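Local coordinates for CREG-like beta-barrel domain-containing protein (Agrobacterium tumefaciens, PDB 3DNH) that is of unknown function but has a CREG-like beta-barrel of the pyridoxamine 5'-phosphate oxidase family, many members of which bind FMN, at residues E199-A204 / A209-W214; N82-A87 / D143-R148. All coordinates share one frame; numbering follows the deposited sequence.

Overall arrangement
The two contacts lie on opposite sides of the chain's centre, their own centres about 34 Å apart, and share no helix or strand. Contact 1 is local: helix 199-206 packs against the connection that leads from it to strand 215-220, the first strand of the small three-stranded antiparallel sheet. Contact 2 joins parts distant in sequence, helix 78-85 and strand 144-157 of the six-stranded barrel. Each is partly buried, and in each a methyl group rests on one face of an aromatic ring, with polar groups nearby. Backbone carbonyls and hydroxyls supply the polar part of contact 1, whereas contact 2 depends on charged side chains and a bridging water.

Contact 1 (E199-A204 / A209-W214); sequences EASRLA and AKTGRW
A204 and W214 meet where helix 199-206 turns back through a helix-to-strand connection, whose loop runs back alongside the helix to strand 215-220. The apolar part centres on the indole. The CB of A204 sits over one face of the five-membered ring, 3.5 Å from its centroid, in a CH-pi contact. One turn earlier, the CB of A200 lies 3.9 Å from the CB of W214, so two small side chains let the helix come close to the tryptophan. L226 and A233, from the neighbouring strands, also touch W214 and tie the contact to the small sheet.

One backbone bond ties the start of the loop to the helix: the N-H of A209 reaches the carbonyl of A204, five residues earlier, at 2.9 Å between N and O. The indole is fixed within its own loop, since NE1 of W214 donates to O of K210 at 2.8 Å, with the acceptor close to the ring plane. This bond restrains the ring's rotation while A204 occupies its face.

Hydroxyl groups make the third set of interactions, between buried S201 and exposed T211. With OG anti to the backbone N (chi1 -175°), S201 turns its hydroxyl toward the loop, where OG lies 3.4 Å from O of G212, a weak and unsettled bond. The same OG pairs with OG1 of T211 at 3.3 Å, and either hydroxyl may be the donor.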
loop_
_atom_site.group_PDB
_atom_site.type_symbol
_atom_site.label_atom_id
_atom_site.label_comp_id
_atom_site.label_asym_id
_atom_site.label_seq_id
_atom_site.Cartn_x
_atom_site.Cartn_y
_atom_site.Cartn_z
ATOM N N GLU A 199 -5.524 -25.538 17.045
ATOM C CA GLU A 199 -6.848 -25.467 16.409
ATOM C C GLU A 199 -7.020 -24.225 15.503
ATOM O O GLU A 199 -7.571 -24.340 14.408
ATOM C CB GLU A 199 -7.978 -25.517 17.427
ATOM C CG GLU A 199 -9.287 -26.016 16.848
ATOM C CD GLU A 199 -9.398 -27.565 16.871
ATOM O OE1 GLU A 199 -10.421 -28.060 17.380
ATOM O OE2 GLU A 199 -8.478 -28.313 16.418
ATOM N N ALA A 200 -6.541 -23.054 15.938
ATOM C CA ALA A 200 -6.667 -21.835 15.095
ATOM C C ALA A 200 -5.864 -22.027 13.784
ATOM O O ALA A 200 -6.304 -21.640 12.694
ATOM C CB ALA A 200 -6.189 -20.664 15.833
ATOM N N SER A 201 -4.702 -22.658 13.900
ATOM C CA SER A 201 -3.854 -22.945 12.737
ATOM C C SER A 201 -4.517 -23.964 11.787
ATOM O O SER A 201 -4.494 -23.769 10.558
ATOM C CB SER A 201 -2.484 -23.406 13.203
ATOM O OG SER A 201 -1.616 -23.575 12.099
ATOM N N ARG A 202 -5.181 -24.990 12.333
ATOM C CA ARG A 202 -6.009 -25.894 11.503
ATOM C C ARG A 202 -7.090 -25.152 10.708
ATOM O O ARG A 202 -7.341 -25.471 9.532
ATOM C CB ARG A 202 -6.634 -27.027 12.322
ATOM C CG ARG A 202 -5.634 -28.128 12.649
ATOM C CD ARG A 202 -6.084 -29.086 13.770
ATOM N NE ARG A 202 -7.435 -29.619 13.561
ATOM C CZ ARG A 202 -7.848 -30.843 13.919
ATOM N NH1 ARG A 202 -9.112 -31.202 13.684
ATOM N NH2 ARG A 202 -7.009 -31.718 14.489
ATOM N N LEU A 203 -7.741 -24.199 11.351
ATOM C CA LEU A 203 -8.788 -23.371 10.702
ATOM C C LEU A 203 -8.186 -22.457 9.650
ATOM O O LEU A 203 -8.775 -22.290 8.575
ATOM C CB LEU A 203 -9.566 -22.519 11.727
ATOM C CG LEU A 203 -10.269 -23.270 12.858
ATOM C CD1 LEU A 203 -10.820 -22.281 13.879
ATOM C CD2 LEU A 203 -11.414 -24.151 12.288
ATOM N N ALA A 204 -7.012 -21.887 9.948
ATOM C CA ALA A 204 -6.347 -21.020 8.987
ATOM C C ALA A 204 -5.926 -21.805 7.733
ATOM O O ALA A 204 -6.071 -21.313 6.606
ATOM C CB ALA A 204 -5.188 -20.329 9.614
ATOM N N ALA A 209 -4.619 -20.711 4.186
ATOM C CA ALA A 209 -3.379 -20.084 4.675
ATOM C C ALA A 209 -2.261 -21.086 5.042
ATOM O O ALA A 209 -2.442 -22.298 4.966
ATOM C CB ALA A 209 -3.669 -19.175 5.862
ATOM N N LYS A 210 -1.098 -20.557 5.418
ATOM C CA LYS A 210 0.038 -21.397 5.804
ATOM C C LYS A 210 0.101 -21.582 7.313
ATOM O O LYS A 210 -0.142 -20.646 8.065
ATOM C CB LYS A 210 1.358 -20.798 5.307
ATOM C CG LYS A 210 1.911 -21.399 3.997
ATOM C CD LYS A 210 1.623 -20.551 2.757
ATOM C CE LYS A 210 2.506 -19.279 2.667
ATOM N NZ LYS A 210 2.087 -18.180 3.633
ATOM N N THR A 211 0.460 -22.792 7.744
ATOM C CA THR A 211 0.631 -23.103 9.170
ATOM C C THR A 211 1.495 -22.046 9.885
ATOM O O THR A 211 2.266 -21.294 9.256
ATOM C CB THR A 211 1.158 -24.548 9.398
ATOM O OG1 THR A 211 1.075 -24.885 10.796
ATOM C CG2 THR A 211 2.596 -24.709 8.876
ATOM N N GLY A 212 1.319 -21.957 11.196
ATOM C CA GLY A 212 1.934 -20.869 11.937
ATOM C C GLY A 212 1.310 -20.730 13.298
ATOM O O GLY A 212 0.559 -21.607 13.738
ATOM N N ARG A 213 1.640 -19.635 13.976
ATOM C CA ARG A 213 1.058 -19.394 15.289
ATOM C C ARG A 213 -0.137 -18.490 15.060
ATOM O O ARG A 213 -0.035 -17.254 15.080
ATOM C CB ARG A 213 2.077 -18.852 16.309
ATOM C CG ARG A 213 3.367 -19.754 16.531
ATOM C CD ARG A 213 3.161 -21.301 16.346
ATOM N NE ARG A 213 2.370 -21.990 17.394
ATOM C CZ ARG A 213 1.264 -22.725 17.193
ATOM N NH1 ARG A 213 0.757 -22.884 15.971
ATOM N NH2 ARG A 213 0.653 -23.322 18.230
ATOM N N TRP A 214 -1.259 -19.144 14.770
ATOM C CA TRP A 214 -2.553 -18.486 14.497
ATOM C C TRP A 214 -3.423 -18.294 15.734
ATOM O O TRP A 214 -3.366 -19.096 16.674
ATOM C CB TRP A 214 -3.325 -19.329 13.484
ATOM C CG TRP A 214 -2.704 -19.268 12.138
ATOM C CD1 TRP A 214 -1.772 -20.114 11.629
ATOM C CD2 TRP A 214 -2.915 -18.251 11.149
ATOM N NE1 TRP A 214 -1.432 -19.728 10.357
ATOM C CE2 TRP A 214 -2.099 -18.577 10.040
ATOM C CE3 TRP A 214 -3.734 -17.121 11.076
ATOM C CZ2 TRP A 214 -2.072 -17.794 8.868
ATOM C CZ3 TRP A 214 -3.722 -16.358 9.918
ATOM C CH2 TRP A 214 -2.898 -16.701 8.825
#

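Contact 2 (N82-A87 / D143-R148); sequences NMETDA and DTRLYR
The phenol ring of Y147 receives the end of selenomethionine M83 over one face, with a water at its edge in the ring plane. On that face SE stands 4.3 Å from the ring centroid and only 14° off the normal, a Met-aromatic contact. CE lies nearer the hydroxyl end, offset toward the rim, and approaches CZ of Y147 to 3.7 Å. A bend at the last torsion of M83 (chi3 -72°) swings this methyl across the ring, adding a CH-pi contact to that of the selenium. The ring of Y147 also meets that of F71 on strand 69-74, and M83 touches T46 and A113, placing the apolar half of the contact between helix 78-85 and the barrel wall.

The second flat group is the guanidinium of R145, which has the same water at its edge, in plane. E84 crosses R145 at about a right angle, bringing its CG to 3.4 Å from NH1. The carboxylate and guanidinium planes are 61° apart, and OE2 of E84 is 3.9 Å from NH1 of R145, well out of the guanidinium plane. This long salt bridge is therefore a pairing of charges without a directed N-H. The water supplies the directed link: it accepts from NH1 of R145 at 3.1 Å and from OH of Y147, and donates to OE2 of E84 at 2.9 Å. D143 extends the salt-bridge network, its OD1 also taking a weak hydrogen bond from NE of R145 at 3.3 Å.

R115 forms a further salt bridge with E84 and lies close to R145. A carboxylate with two arginine partners would probably remain ionised, its charge balancing theirs, while the water couples this charged cluster to the tyrosine hydroxyl at the border of the apolar packing.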
loop_
_atom_site.group_PDB
_atom_site.type_symbol
_atom_site.label_atom_id
_atom_site.label_comp_id
_atom_site.label_asym_id
_atom_site.label_seq_id
_atom_site.Cartn_x
_atom_site.Cartn_y
_atom_site.Cartn_z
ATOM N N ASN A 82 -5.769 16.494 8.812
ATOM C CA ASN A 82 -6.631 16.636 7.626
ATOM C C ASN A 82 -8.031 16.141 7.942
ATOM O O ASN A 82 -9.025 16.843 7.675
ATOM C CB ASN A 82 -6.058 15.908 6.398
ATOM C CG ASN A 82 -4.812 16.571 5.847
ATOM O OD1 ASN A 82 -4.527 17.714 6.172
ATOM N ND2 ASN A 82 -4.039 15.841 5.027
HETATM N N MSE A 83 -8.091 14.962 8.559
HETATM C CA MSE A 83 -9.343 14.352 8.984
HETATM C C MSE A 83 -10.148 15.172 10.017
HETATM O O MSE A 83 -11.369 15.143 9.985
HETATM C CB MSE A 83 -9.095 12.924 9.484
HETATM C CG MSE A 83 -8.753 11.950 8.356
HETATM SE SE MSE A 83 -8.589 10.084 8.928
HETATM C CE MSE A 83 -6.868 10.176 9.925
ATOM N N GLU A 84 -9.473 15.918 10.900
ATOM C CA GLU A 84 -10.165 16.914 11.759
ATOM C C GLU A 84 -10.883 17.941 10.890
ATOM O O GLU A 84 -12.051 18.239 11.101
ATOM C CB GLU A 84 -9.203 17.694 12.677
ATOM C CG GLU A 84 -8.875 17.090 14.035
ATOM C CD GLU A 84 -10.059 16.377 14.728
ATOM O OE1 GLU A 84 -10.693 16.982 15.627
ATOM O OE2 GLU A 84 -10.335 15.188 14.386
ATOM N N THR A 85 -10.160 18.479 9.916
ATOM C CA THR A 85 -10.674 19.533 9.040
ATOM C C THR A 85 -11.786 19.057 8.069
ATOM O O THR A 85 -12.718 19.812 7.808
ATOM C CB THR A 85 -9.521 20.251 8.285
ATOM O OG1 THR A 85 -8.806 19.324 7.462
ATOM C CG2 THR A 85 -8.529 20.891 9.271
ATOM N N ASP A 86 -11.696 17.808 7.578
ATOM C CA ASP A 86 -12.599 17.256 6.555
ATOM C C ASP A 86 -12.531 15.725 6.643
ATOM O O ASP A 86 -11.460 15.122 6.414
ATOM C CB ASP A 86 -12.143 17.733 5.166
ATOM C CG ASP A 86 -13.103 17.348 4.034
ATOM O OD1 ASP A 86 -13.780 16.299 4.080
ATOM O OD2 ASP A 86 -13.151 18.121 3.053
ATOM N N ALA A 87 -13.666 15.097 6.964
ATOM C CA ALA A 87 -13.671 13.654 7.258
ATOM C C ALA A 87 -13.721 12.744 6.020
ATOM O O ALA A 87 -13.665 11.537 6.168
ATOM C CB ALA A 87 -14.821 13.294 8.251
ATOM N N ASP A 143 -1.603 11.183 22.504
ATOM C CA ASP A 143 -2.586 11.571 21.471
ATOM C C ASP A 143 -3.001 10.511 20.447
ATOM O O ASP A 143 -3.292 10.839 19.314
ATOM C CB ASP A 143 -2.232 12.911 20.790
ATOM C CG ASP A 143 -3.484 13.619 20.180
ATOM O OD1 ASP A 143 -4.574 12.982 20.096
ATOM O OD2 ASP A 143 -3.396 14.807 19.784
ATOM N N THR A 144 -3.072 9.251 20.862
ATOM C CA THR A 144 -3.537 8.190 19.960
ATOM C C THR A 144 -4.993 8.515 19.579
ATOM O O THR A 144 -5.797 8.863 20.449
ATOM C CB THR A 144 -3.383 6.736 20.573
ATOM O OG1 THR A 144 -4.415 6.448 21.533
ATOM C CG2 THR A 144 -2.060 6.537 21.250
ATOM N N ARG A 145 -5.307 8.453 18.282
ATOM C CA ARG A 145 -6.677 8.696 17.760
ATOM C C ARG A 145 -7.219 7.468 17.025
ATOM O O ARG A 145 -6.511 6.830 16.263
ATOM C CB ARG A 145 -6.722 9.906 16.832
ATOM C CG ARG A 145 -6.468 11.226 17.549
ATOM C CD ARG A 145 -6.896 12.420 16.747
ATOM N NE ARG A 145 -6.437 13.625 17.430
ATOM C CZ ARG A 145 -6.308 14.814 16.852
ATOM N NH1 ARG A 145 -6.627 14.976 15.572
ATOM N NH2 ARG A 145 -5.858 15.840 17.559
ATOM N N LEU A 146 -8.487 7.173 17.246
ATOM C CA LEU A 146 -9.103 5.952 16.755
ATOM C C LEU A 146 -10.298 6.293 15.847
ATOM O O LEU A 146 -11.161 7.073 16.233
ATOM C CB LEU A 146 -9.586 5.209 17.972
ATOM C CG LEU A 146 -9.623 3.702 18.037
ATOM C CD1 LEU A 146 -8.879 3.026 16.892
ATOM C CD2 LEU A 146 -9.044 3.350 19.417
ATOM N N TYR A 147 -10.364 5.695 14.662
ATOM C CA TYR A 147 -11.412 6.056 13.673
ATOM C C TYR A 147 -12.030 4.819 13.067
ATOM O O TYR A 147 -11.339 3.868 12.872
ATOM C CB TYR A 147 -10.782 6.778 12.504
ATOM C CG TYR A 147 -9.927 7.961 12.838
ATOM C CD1 TYR A 147 -10.426 9.263 12.726
ATOM C CD2 TYR A 147 -8.584 7.783 13.175
ATOM C CE1 TYR A 147 -9.608 10.372 12.990
ATOM C CE2 TYR A 147 -7.798 8.836 13.454
ATOM C CZ TYR A 147 -8.301 10.134 13.356
ATOM O OH TYR A 147 -7.460 11.156 13.622
ATOM N N ARG A 148 -13.316 4.839 12.713
ATOM C CA ARG A 148 -13.796 3.783 11.815
ATOM C C ARG A 148 -14.276 4.375 10.496
ATOM O O ARG A 148 -14.701 5.551 10.419
ATOM C CB ARG A 148 -14.828 2.826 12.490
ATOM C CG ARG A 148 -16.030 3.519 13.011
ATOM C CD ARG A 148 -17.154 2.553 13.446
ATOM N NE ARG A 148 -16.847 1.807 14.651
ATOM C CZ ARG A 148 -17.143 2.202 15.895
ATOM N NH1 ARG A 148 -17.745 3.365 16.141
ATOM N NH2 ARG A 148 -16.807 1.435 16.915
HETATM O O HOH W 1 -8.233 13.514 13.359
#